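Local atomic coordinates of pollen allergen Phl p 6 (Phleum pratense, PDB entry 6TRK), a protein that is a grass pollen allergen of the Poa p IX/Phl p VI family, a four-helix protein whose biological role in the pollen is not firmly established. Residues Val14-Ser17 / Phe18-Ala21. The protein carries 1 engineered substitution. Sequence-based numbering, arbitrary orientation.
Sequences VNAS and FRAA
With chi1 at -152°, N15 swings its amide away from its backbone N and on toward the next turn, where R19, its chain bent at chi3, folds back to meet it. Both lie on helix 2-23 of an all-alpha fold with four helices, and the contact is an i to i+4 pairing within that one helix. The guanidinium arrives with NH1 3.3 Å from N15 CG, its plane 54° from the amide plane, a van der Waals contact in which N15 ND2 and R19 NH1, both donors, make no hydrogen bond. N15 O and A16 CA lie over one face of the guanidinium, both displaced toward its rim, R19 NH2 coming 3.6 Å from A16 CA. The short A16 side chain lets the group lie close to the backbone, with A16 CB 3.7 Å from R19 NH2. This NH2 also forms a salt bridge with E12, seven residues back along the same helix, a reach that suits the long arginine chain on this exposed side.

On the buried side F18, with CG opposite its N (chi1 166°), sends its ring among F37 of helix 30-55 and V87 and F90 of helix 82-98, where V14 adds a branched aliphatic surface against F90. The small methyl of A21 touches F37. S17 combines a slim side chain touching S44 with a hydroxyl that hydrogen-bonds N48 of helix 30-55. Beneath these side chains run regular alpha-helical bonds, F18 N to V14 O at 2.9 Å and A21 N to S17 O at 2.9 Å among them. At the border of the two surfaces, N15 OD1 approaches the F18 ring edge near its plane, 3.6 Å from F18 CD2.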
loop_
_atom_site.group_PDB
_atom_site.type_symbol
_atom_site.label_atom_id
_atom_site.label_comp_id
_atom_site.label_asym_id
_atom_site.label_seq_id
_atom_site.Cartn_x
_atom_site.Cartn_y
_atom_site.Cartn_z
ATOM N N VAL A 14 -2.477 1.050 7.408
ATOM C CA VAL A 14 -2.412 0.924 5.945
ATOM C C VAL A 14 -1.684 -0.345 5.541
ATOM O O VAL A 14 -2.114 -1.080 4.643
ATOM C CB VAL A 14 -1.714 2.183 5.348
ATOM C CG1 VAL A 14 -1.369 1.970 3.873
ATOM C CG2 VAL A 14 -2.567 3.412 5.486
ATOM N N ASN A 15 -0.576 -0.650 6.220
ATOM C CA ASN A 15 0.190 -1.846 5.879
ATOM C C ASN A 15 -0.580 -3.125 6.182
ATOM O O ASN A 15 -0.581 -4.052 5.373
ATOM C CB ASN A 15 1.527 -1.786 6.623
ATOM C CG ASN A 15 2.617 -2.514 5.896
ATOM O OD1 ASN A 15 2.413 -3.116 4.827
ATOM N ND2 ASN A 15 3.821 -2.437 6.446
ATOM N N ALA A 16 -1.273 -3.171 7.303
ATOM C CA ALA A 16 -2.038 -4.356 7.660
ATOM C C ALA A 16 -3.169 -4.608 6.666
ATOM O O ALA A 16 -3.406 -5.754 6.278
ATOM C CB ALA A 16 -2.576 -4.205 9.091
ATOM N N SER A 17 -3.870 -3.548 6.247
ATOM C CA SER A 17 -4.927 -3.723 5.235
ATOM C C SER A 17 -4.353 -4.155 3.894
ATOM O O SER A 17 -4.950 -4.974 3.177
ATOM C CB SER A 17 -5.692 -2.424 5.074
ATOM O OG SER A 17 -6.403 -2.090 6.231
ATOM N N PHE A 18 -3.189 -3.576 3.521
ATOM C CA PHE A 18 -2.494 -3.999 2.308
ATOM C C PHE A 18 -2.136 -5.488 2.359
ATOM O O PHE A 18 -2.349 -6.217 1.393
ATOM C CB PHE A 18 -1.265 -3.074 2.132
ATOM C CG PHE A 18 -0.257 -3.543 1.130
ATOM C CD1 PHE A 18 -0.538 -3.578 -0.220
ATOM C CD2 PHE A 18 1.042 -3.871 1.551
ATOM C CE1 PHE A 18 0.458 -3.963 -1.143
ATOM C CE2 PHE A 18 2.032 -4.265 0.638
ATOM C CZ PHE A 18 1.743 -4.304 -0.706
ATOM N N ARG A 19 -1.634 -5.971 3.487
ATOM C CA ARG A 19 -1.328 -7.400 3.597
ATOM C C ARG A 19 -2.592 -8.251 3.484
ATOM O O ARG A 19 -2.580 -9.321 2.865
ATOM C CB ARG A 19 -0.621 -7.701 4.926
ATOM C CG ARG A 19 0.756 -7.097 5.074
ATOM C CD ARG A 19 1.436 -7.671 6.326
ATOM N NE ARG A 19 0.903 -7.149 7.586
ATOM C CZ ARG A 19 1.362 -6.061 8.201
ATOM N NH1 ARG A 19 2.353 -5.346 7.661
ATOM N NH2 ARG A 19 0.815 -5.675 9.344
ATOM N N ALA A 20 -3.698 -7.787 4.072
ATOM C CA ALA A 20 -4.974 -8.507 3.925
ATOM C C ALA A 20 -5.431 -8.531 2.470
ATOM O O ALA A 20 -5.905 -9.544 1.973
ATOM C CB ALA A 20 -6.022 -7.865 4.836
ATOM N N ALA A 21 -5.246 -7.438 1.737
ATOM C CA ALA A 21 -5.597 -7.492 0.320
ATOM C C ALA A 21 -4.741 -8.489 -0.452
ATOM O O ALA A 21 -5.235 -9.200 -1.344
ATOM C CB ALA A 21 -5.475 -6.088 -0.269
#